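Local coordinates for protein Xaa-Pro Dipeptidase (Alteromonas macleodii, PDB 2QS8) that probably acts as a metal-dependent carboxypeptidase or dipeptidase of the amidohydrolase superfamily, here binding magnesium and methionine in its active site, at residues N173-R185 / E216-M230. Sequence-based numbering, arbitrary orientation.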
ATOM      1  N   ASN A 173      -7.197   5.690   2.182  1.00 17.86           N
ATOM      2  CA  ASN A 173      -7.380   4.616   3.152  1.00 20.34           C
ATOM      3  C   ASN A 173      -5.988   4.356   3.740  1.00 20.38           C
ATOM      4  O   ASN A 173      -5.050   4.040   3.006  1.00 22.23           O
ATOM      5  CB  ASN A 173      -7.924   3.347   2.480  1.00 18.15           C
ATOM      6  CG  ASN A 173      -9.366   3.490   2.039  1.00 21.51           C
ATOM      7  OD1 ASN A 173     -10.276   3.636   2.865  1.00 19.98           O
ATOM      8  ND2 ASN A 173      -9.588   3.456   0.728  1.00 17.56           N
ATOM      9  N   GLY A 174      -5.855   4.513   5.054  1.00 20.55           N
ATOM     10  CA  GLY A 174      -4.574   4.299   5.704  1.00 18.73           C
ATOM     11  C   GLY A 174      -3.741   5.567   5.765  1.00 18.56           C
ATOM     12  O   GLY A 174      -4.001   6.517   5.026  1.00 18.01           O
ATOM     13  N   PRO A 175      -2.710   5.602   6.623  1.00 18.97           N
ATOM     14  CA  PRO A 175      -1.834   6.769   6.784  1.00 17.22           C
ATOM     15  C   PRO A 175      -0.927   7.123   5.605  1.00 18.17           C
ATOM     16  O   PRO A 175      -0.618   8.296   5.390  1.00 19.67           O
ATOM     17  CB  PRO A 175      -1.038   6.427   8.043  1.00 17.00           C
ATOM     18  CG  PRO A 175      -0.912   4.939   7.952  1.00 16.68           C
ATOM     19  CD  PRO A 175      -2.285   4.495   7.503  1.00 17.02           C
ATOM     20  N   TYR A 176      -0.483   6.122   4.846  1.00 17.60           N
ATOM     21  CA  TYR A 176       0.390   6.409   3.718  1.00 18.63           C
ATOM     22  C   TYR A 176      -0.387   7.068   2.581  1.00 19.39           C
ATOM     23  O   TYR A 176       0.103   8.013   1.954  1.00 20.81           O
ATOM     24  CB  TYR A 176       1.105   5.128   3.262  1.00 17.43           C
ATOM     25  CG  TYR A 176       1.829   4.478   4.414  1.00 21.12           C
ATOM     26  CD1 TYR A 176       1.600   3.140   4.755  1.00 20.40           C
ATOM     27  CD2 TYR A 176       2.688   5.232   5.220  1.00 19.54           C
ATOM     28  CE1 TYR A 176       2.205   2.573   5.885  1.00 22.39           C
ATOM     29  CE2 TYR A 176       3.291   4.678   6.340  1.00 20.38           C
ATOM     30  CZ  TYR A 176       3.048   3.349   6.672  1.00 22.52           C
ATOM     31  OH  TYR A 176       3.648   2.815   7.793  1.00 23.85           O
ATOM     32  N   GLU A 177      -1.600   6.589   2.318  1.00 18.45           N
ATOM     33  CA  GLU A 177      -2.400   7.202   1.265  1.00 19.30           C
ATOM     34  C   GLU A 177      -2.772   8.616   1.721  1.00 18.36           C
ATOM     35  O   GLU A 177      -2.930   9.505   0.897  1.00 18.96           O
ATOM     36  CB  GLU A 177      -3.667   6.386   0.956  1.00 16.98           C
ATOM     37  CG  GLU A 177      -3.398   5.000   0.414  1.00 18.57           C
ATOM     38  CD  GLU A 177      -4.582   4.392  -0.337  1.00 21.81           C
ATOM     39  OE1 GLU A 177      -5.750   4.784  -0.084  1.00 22.20           O
ATOM     40  OE2 GLU A 177      -4.340   3.499  -1.181  1.00 22.61           O
ATOM     41  N   VAL A 178      -2.901   8.820   3.034  1.00 18.49           N
ATOM     42  CA  VAL A 178      -3.216  10.147   3.553  1.00 17.80           C
ATOM     43  C   VAL A 178      -2.109  11.128   3.159  1.00 19.28           C
ATOM     44  O   VAL A 178      -2.401  12.219   2.671  1.00 20.01           O
ATOM     45  CB  VAL A 178      -3.368  10.160   5.092  1.00 18.50           C
ATOM     46  CG1 VAL A 178      -3.190  11.592   5.646  1.00 17.72           C
ATOM     47  CG2 VAL A 178      -4.740   9.668   5.470  1.00 17.64           C
ATOM     48  N   TYR A 179      -0.848  10.733   3.362  1.00 18.77           N
ATOM     49  CA  TYR A 179       0.280  11.595   3.021  1.00 19.19           C
ATOM     50  C   TYR A 179       0.307  11.909   1.520  1.00 19.82           C
ATOM     51  O   TYR A 179       0.592  13.037   1.122  1.00 21.12           O
ATOM     52  CB  TYR A 179       1.614  10.952   3.440  1.00 19.32           C
ATOM     53  CG  TYR A 179       2.109  11.378   4.809  1.00 19.27           C
ATOM     54  CD1 TYR A 179       1.608  10.787   5.971  1.00 19.26           C
ATOM     55  CD2 TYR A 179       3.088  12.373   4.941  1.00 17.97           C
ATOM     56  CE1 TYR A 179       2.071  11.172   7.230  1.00 17.61           C
ATOM     57  CE2 TYR A 179       3.560  12.767   6.198  1.00 18.70           C
ATOM     58  CZ  TYR A 179       3.047  12.164   7.333  1.00 19.89           C
ATOM     59  OH  TYR A 179       3.513  12.560   8.561  1.00 22.65           O
ATOM     60  N   ALA A 180       0.018  10.909   0.696  1.00 18.38           N
ATOM     61  CA  ALA A 180       0.002  11.110  -0.739  1.00 19.81           C
ATOM     62  C   ALA A 180      -1.028  12.180  -1.057  1.00 20.22           C
ATOM     63  O   ALA A 180      -0.759  13.089  -1.838  1.00 22.81           O
ATOM     64  CB  ALA A 180      -0.353   9.811  -1.461  1.00 18.42           C
ATOM     65  N   ALA A 181      -2.199  12.076  -0.435  1.00 19.88           N
ATOM     66  CA  ALA A 181      -3.284  13.033  -0.655  1.00 19.09           C
ATOM     67  C   ALA A 181      -2.963  14.451  -0.153  1.00 19.37           C
ATOM     68  O   ALA A 181      -3.309  15.439  -0.807  1.00 19.92           O
ATOM     69  CB  ALA A 181      -4.573  12.524  -0.003  1.00 19.28           C
ATOM     70  N   VAL A 182      -2.329  14.557   1.009  1.00 17.98           N
ATOM     71  CA  VAL A 182      -1.975  15.861   1.545  1.00 16.63           C
ATOM     72  C   VAL A 182      -0.906  16.488   0.647  1.00 15.11           C
ATOM     73  O   VAL A 182      -1.006  17.644   0.272  1.00 17.02           O
ATOM     74  CB  VAL A 182      -1.442  15.753   2.991  1.00 17.35           C
ATOM     75  CG1 VAL A 182      -0.838  17.074   3.440  1.00 15.00           C
ATOM     76  CG2 VAL A 182      -2.574  15.360   3.919  1.00 17.16           C
ATOM     77  N   ARG A 183       0.111  15.710   0.301  1.00 16.09           N
ATOM     78  CA  ARG A 183       1.162  16.202  -0.567  1.00 16.59           C
ATOM     79  C   ARG A 183       0.629  16.608  -1.946  1.00 17.44           C
ATOM     80  O   ARG A 183       1.136  17.560  -2.547  1.00 18.62           O
ATOM     81  CB  ARG A 183       2.271  15.156  -0.686  1.00 16.68           C
ATOM     82  CG  ARG A 183       3.154  15.087   0.574  1.00 16.59           C
ATOM     83  CD  ARG A 183       4.097  13.890   0.574  1.00 15.00           C
ATOM     84  NE  ARG A 183       5.003  13.896   1.720  1.00 15.78           N
ATOM     85  CZ  ARG A 183       5.484  12.796   2.294  1.00 14.44           C
ATOM     86  NH1 ARG A 183       5.149  11.594   1.833  1.00 14.38           N
ATOM     87  NH2 ARG A 183       6.294  12.886   3.329  1.00 14.93           N
ATOM     88  N   GLN A 184      -0.402  15.910  -2.437  1.00 16.88           N
ATOM     89  CA  GLN A 184      -0.985  16.252  -3.733  1.00 16.28           C
ATOM     90  C   GLN A 184      -1.618  17.641  -3.675  1.00 17.09           C
ATOM     91  O   GLN A 184      -1.564  18.399  -4.642  1.00 17.03           O
ATOM     92  CB  GLN A 184      -2.061  15.237  -4.143  1.00 18.90           C
ATOM     93  CG  GLN A 184      -2.629  15.478  -5.528  1.00 16.90           C
ATOM     94  CD  GLN A 184      -1.562  15.390  -6.604  1.00 21.17           C
ATOM     95  OE1 GLN A 184      -0.683  14.528  -6.550  1.00 21.98           O
ATOM     96  NE2 GLN A 184      -1.640  16.275  -7.596  1.00 19.64           N
ATOM     97  N   ARG A 185      -2.226  17.969  -2.538  1.00 15.95           N
ATOM     98  CA  ARG A 185      -2.839  19.283  -2.396  1.00 17.62           C
ATOM     99  C   ARG A 185      -1.733  20.343  -2.390  1.00 17.02           C
ATOM    100  O   ARG A 185      -1.906  21.429  -2.932  1.00 16.78           O
ATOM    101  CB  ARG A 185      -3.689  19.339  -1.124  1.00 18.80           C
ATOM    102  CG  ARG A 185      -5.197  19.377  -1.400  1.00 21.30           C
ATOM    103  CD  ARG A 185      -5.566  18.701  -2.727  1.00 22.97           C
ATOM    104  NE  ARG A 185      -5.632  17.259  -2.600  1.00 22.34           N
ATOM    105  CZ  ARG A 185      -5.694  16.407  -3.614  1.00 21.50           C
ATOM    106  NH1 ARG A 185      -5.696  16.828  -4.867  1.00 20.47           N
ATOM    107  NH2 ARG A 185      -5.752  15.110  -3.356  1.00 22.46           N
ATOM    108  N   GLU A 216      -5.404   6.926  13.484  1.00 23.41           N
ATOM    109  CA  GLU A 216      -4.138   6.846  12.757  1.00 25.30           C
ATOM    110  C   GLU A 216      -4.186   7.684  11.465  1.00 24.55           C
ATOM    111  O   GLU A 216      -3.224   8.366  11.120  1.00 24.44           O
ATOM    112  CB  GLU A 216      -3.838   5.387  12.416  1.00 27.86           C
ATOM    113  CG  GLU A 216      -2.666   5.160  11.476  1.00 33.42           C
ATOM    114  CD  GLU A 216      -2.487   3.680  11.121  1.00 37.76           C
ATOM    115  OE1 GLU A 216      -3.477   3.031  10.716  1.00 40.14           O
ATOM    116  OE2 GLU A 216      -1.354   3.162  11.242  1.00 39.35           O
ATOM    117  N   GLU A 217      -5.305   7.630  10.754  1.00 23.29           N
ATOM    118  CA  GLU A 217      -5.445   8.382   9.520  1.00 23.41           C
ATOM    119  C   GLU A 217      -5.508   9.899   9.747  1.00 21.62           C
ATOM    120  O   GLU A 217      -4.862  10.655   9.025  1.00 21.72           O
ATOM    121  CB  GLU A 217      -6.681   7.911   8.733  1.00 23.90           C
ATOM    122  CG  GLU A 217      -6.620   6.450   8.276  1.00 24.76           C
ATOM    123  CD  GLU A 217      -7.912   5.964   7.621  1.00 25.21           C
ATOM    124  OE1 GLU A 217      -9.012   6.365   8.045  1.00 23.90           O
ATOM    125  OE2 GLU A 217      -7.824   5.150   6.684  1.00 27.47           O
ATOM    126  N   VAL A 218      -6.268  10.356  10.736  1.00 20.35           N
ATOM    127  CA  VAL A 218      -6.340  11.792  10.965  1.00 20.29           C
ATOM    128  C   VAL A 218      -5.048  12.305  11.594  1.00 19.81           C
ATOM    129  O   VAL A 218      -4.661  13.449  11.364  1.00 19.35           O
ATOM    130  CB  VAL A 218      -7.594  12.202  11.812  1.00 21.18           C
ATOM    131  CG1 VAL A 218      -7.583  11.531  13.174  1.00 20.63           C
ATOM    132  CG2 VAL A 218      -7.629  13.708  11.963  1.00 23.60           C
ATOM    133  N   ASP A 219      -4.363  11.469  12.369  1.00 20.73           N
ATOM    134  CA  ASP A 219      -3.082  11.889  12.945  1.00 21.95           C
ATOM    135  C   ASP A 219      -2.142  12.142  11.756  1.00 22.46           C
ATOM    136  O   ASP A 219      -1.395  13.121  11.735  1.00 23.11           O
ATOM    137  CB  ASP A 219      -2.465  10.799  13.846  1.00 21.85           C
ATOM    138  CG  ASP A 219      -3.145  10.695  15.212  1.00 25.08           C
ATOM    139  OD1 ASP A 219      -3.836  11.651  15.609  1.00 24.33           O
ATOM    140  OD2 ASP A 219      -2.984   9.661  15.896  1.00 27.04           O
ATOM    141  N   ALA A 220      -2.200  11.246  10.769  1.00 20.26           N
ATOM    142  CA  ALA A 220      -1.367  11.354   9.576  1.00 19.49           C
ATOM    143  C   ALA A 220      -1.647  12.647   8.814  1.00 18.88           C
ATOM    144  O   ALA A 220      -0.747  13.210   8.209  1.00 19.49           O
ATOM    145  CB  ALA A 220      -1.582  10.148   8.662  1.00 17.93           C
ATOM    146  N   VAL A 221      -2.900  13.107   8.854  1.00 17.84           N
ATOM    147  CA  VAL A 221      -3.283  14.343   8.184  1.00 18.55           C
ATOM    148  C   VAL A 221      -2.555  15.517   8.836  1.00 20.63           C
ATOM    149  O   VAL A 221      -1.954  16.346   8.155  1.00 21.03           O
ATOM    150  CB  VAL A 221      -4.815  14.612   8.290  1.00 20.22           C
ATOM    151  CG1 VAL A 221      -5.147  15.984   7.739  1.00 18.76           C
ATOM    152  CG2 VAL A 221      -5.596  13.543   7.550  1.00 18.47           C
ATOM    153  N   VAL A 222      -2.611  15.573  10.159  1.00 22.03           N
ATOM    154  CA  VAL A 222      -1.965  16.647  10.901  1.00 21.75           C
ATOM    155  C   VAL A 222      -0.447  16.622  10.735  1.00 22.92           C
ATOM    156  O   VAL A 222       0.158  17.627  10.372  1.00 23.75           O
ATOM    157  CB  VAL A 222      -2.311  16.569  12.407  1.00 22.96           C
ATOM    158  CG1 VAL A 222      -1.534  17.625  13.178  1.00 18.97           C
ATOM    159  CG2 VAL A 222      -3.817  16.764  12.608  1.00 20.21           C
ATOM    160  N   SER A 223       0.172  15.474  10.981  1.00 22.54           N
ATOM    161  CA  SER A 223       1.625  15.409  10.863  1.00 23.04           C
ATOM    162  C   SER A 223       2.093  15.725   9.447  1.00 21.40           C
ATOM    163  O   SER A 223       3.122  16.365   9.267  1.00 21.87           O
ATOM    164  CB  SER A 223       2.149  14.040  11.305  1.00 23.67           C
ATOM    165  OG  SER A 223       1.721  13.010  10.432  1.00 30.83           O
ATOM    166  N   ALA A 224       1.328  15.291   8.444  1.00 20.89           N
ATOM    167  CA  ALA A 224       1.690  15.556   7.056  1.00 20.54           C
ATOM    168  C   ALA A 224       1.529  17.042   6.751  1.00 20.52           C
ATOM    169  O   ALA A 224       2.429  17.656   6.193  1.00 19.34           O
ATOM    170  CB  ALA A 224       0.831  14.734   6.119  1.00 21.17           C
ATOM    171  N   ALA A 225       0.390  17.614   7.124  1.00 22.13           N
ATOM    172  CA  ALA A 225       0.128  19.039   6.886  1.00 23.58           C
ATOM    173  C   ALA A 225       1.132  19.935   7.615  1.00 24.73           C
ATOM    174  O   ALA A 225       1.530  20.977   7.097  1.00 23.47           O
ATOM    175  CB  ALA A 225      -1.279  19.397   7.326  1.00 22.55           C
ATOM    176  N   LYS A 226       1.536  19.526   8.814  1.00 25.68           N
ATOM    177  CA  LYS A 226       2.494  20.297   9.591  1.00 26.86           C
ATOM    178  C   LYS A 226       3.824  20.405   8.830  1.00 26.09           C
ATOM    179  O   LYS A 226       4.427  21.475   8.765  1.00 24.30           O
ATOM    180  CB  LYS A 226       2.709  19.643  10.957  1.00 29.79           C
ATOM    181  CG  LYS A 226       3.635  20.425  11.872  1.00 35.54           C
ATOM    182  CD  LYS A 226       3.902  19.688  13.184  1.00 39.88           C
ATOM    183  CE  LYS A 226       4.923  20.435  14.039  1.00 42.92           C
ATOM    184  NZ  LYS A 226       5.154  19.792  15.372  1.00 46.94           N
ATOM    185  N   ASP A 227       4.267  19.297   8.245  1.00 24.57           N
ATOM    186  CA  ASP A 227       5.515  19.307   7.480  1.00 24.57           C
ATOM    187  C   ASP A 227       5.441  20.263   6.294  1.00 23.64           C
ATOM    188  O   ASP A 227       6.463  20.724   5.803  1.00 25.93           O
ATOM    189  CB  ASP A 227       5.860  17.904   6.960  1.00 24.72           C
ATOM    190  CG  ASP A 227       6.437  16.993   8.042  1.00 25.71           C
ATOM    191  OD1 ASP A 227       6.696  17.465   9.178  1.00 25.45           O
ATOM    192  OD2 ASP A 227       6.638  15.797   7.740  1.00 25.21           O
ATOM    193  N   TYR A 228       4.236  20.565   5.830  1.00 22.67           N
ATOM    194  CA  TYR A 228       4.108  21.463   4.700  1.00 23.39           C
ATOM    195  C   TYR A 228       3.576  22.843   5.091  1.00 24.14           C
ATOM    196  O   TYR A 228       3.239  23.653   4.231  1.00 25.15           O
ATOM    197  CB  TYR A 228       3.238  20.809   3.609  1.00 23.28           C
ATOM    198  CG  TYR A 228       3.930  19.616   2.974  1.00 21.10           C
ATOM    199  CD1 TYR A 228       4.056  18.408   3.671  1.00 19.57           C
ATOM    200  CD2 TYR A 228       4.566  19.731   1.736  1.00 18.06           C
ATOM    201  CE1 TYR A 228       4.805  17.356   3.161  1.00 17.79           C
ATOM    202  CE2 TYR A 228       5.325  18.677   1.213  1.00 18.60           C
ATOM    203  CZ  TYR A 228       5.439  17.495   1.940  1.00 17.69           C
ATOM    204  OH  TYR A 228       6.200  16.460   1.463  1.00 19.22           O
ATOM    205  N   GLY A 229       3.535  23.110   6.393  1.00 22.82           N
ATOM    206  CA  GLY A 229       3.058  24.392   6.877  1.00 23.59           C
ATOM    207  C   GLY A 229       1.638  24.695   6.436  1.00 24.29           C
ATOM    208  O   GLY A 229       1.315  25.828   6.069  1.00 25.55           O
HETATM  209  N   MSE A 230       0.790  23.676   6.475  1.00 22.66           N
HETATM  210  CA  MSE A 230      -0.599  23.818   6.061  1.00 20.79           C
HETATM  211  C   MSE A 230      -1.555  23.700   7.237  1.00 22.13           C
HETATM  212  O   MSE A 230      -1.349  22.868   8.118  1.00 22.99           O
HETATM  213  CB  MSE A 230      -0.912  22.747   5.025  1.00 19.85           C
HETATM  214  CG  MSE A 230      -0.052  22.876   3.791  1.00 15.08           C
HETATM  215 SE   MSE A 230      -0.415  21.415   2.537  1.00 24.62          SE
HETATM  216  CE  MSE A 230      -1.831  22.213   1.389  1.00 14.12           C
TER
HETATM  217  O   HOH W   1       7.178  15.174   4.961  1.00 19.61           O
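Ala224 presses its methyl group against one face of the Tyr179 ring. This CH-pi contact is close: CB of Ala224 lies 3.4 Å from the centroid of the Tyr179 ring and nearly on the ring normal. Ala220 and Ala224 sit one helical turn apart, and their small side chains let the axes of helices 175-185 and 216-227 approach to 8.5 Å. Val178 packs beside Ala220, with CG1 of Val178 3.7 Å from CB of Ala220. The same methyl lies 3.6 Å from CG2 of Val221. CG1 of Val178 and CG1 of Val182 are both anti to their backbone N, and both reach the second helix; Val182 meets Ala224. On the barrel side of this apolar core, Val182 and selenomethionine Met230 also touch Ile193 on strand 192-196. The two helices are successive outer helices of the TIM barrel. They flank that strand, and their N-to-C directions diverge by 35°. At the start of helix 175-185, the N-H of Gly174, the N-cap residue, points almost straight at Glu217: Gly174 N to OE2 of Glu217 is 2.6 Å, through the anti lone pair of the carboxylate. OE1 of Glu217 pairs with Arg183 of a neighbouring subunit. The more open side is the Tyr179-Ser223 pair, whose hydroxyls are hydrogen-bonded, OH of Tyr179 to OG of Ser223 2.6 Å. The Arg183-Tyr228 end is instead buried under a different neighbouring subunit. Here the extended Arg183 chain crosses Tyr228 at about a right angle. NE of Arg183 donates to OH of Tyr228 at 2.8 Å, a bent bond (138°). A water links NH2 of Arg183 to OD2 of Asp227. NH2 also pairs with Glu217 of this second neighbour, and NH1 donates to its Asn173.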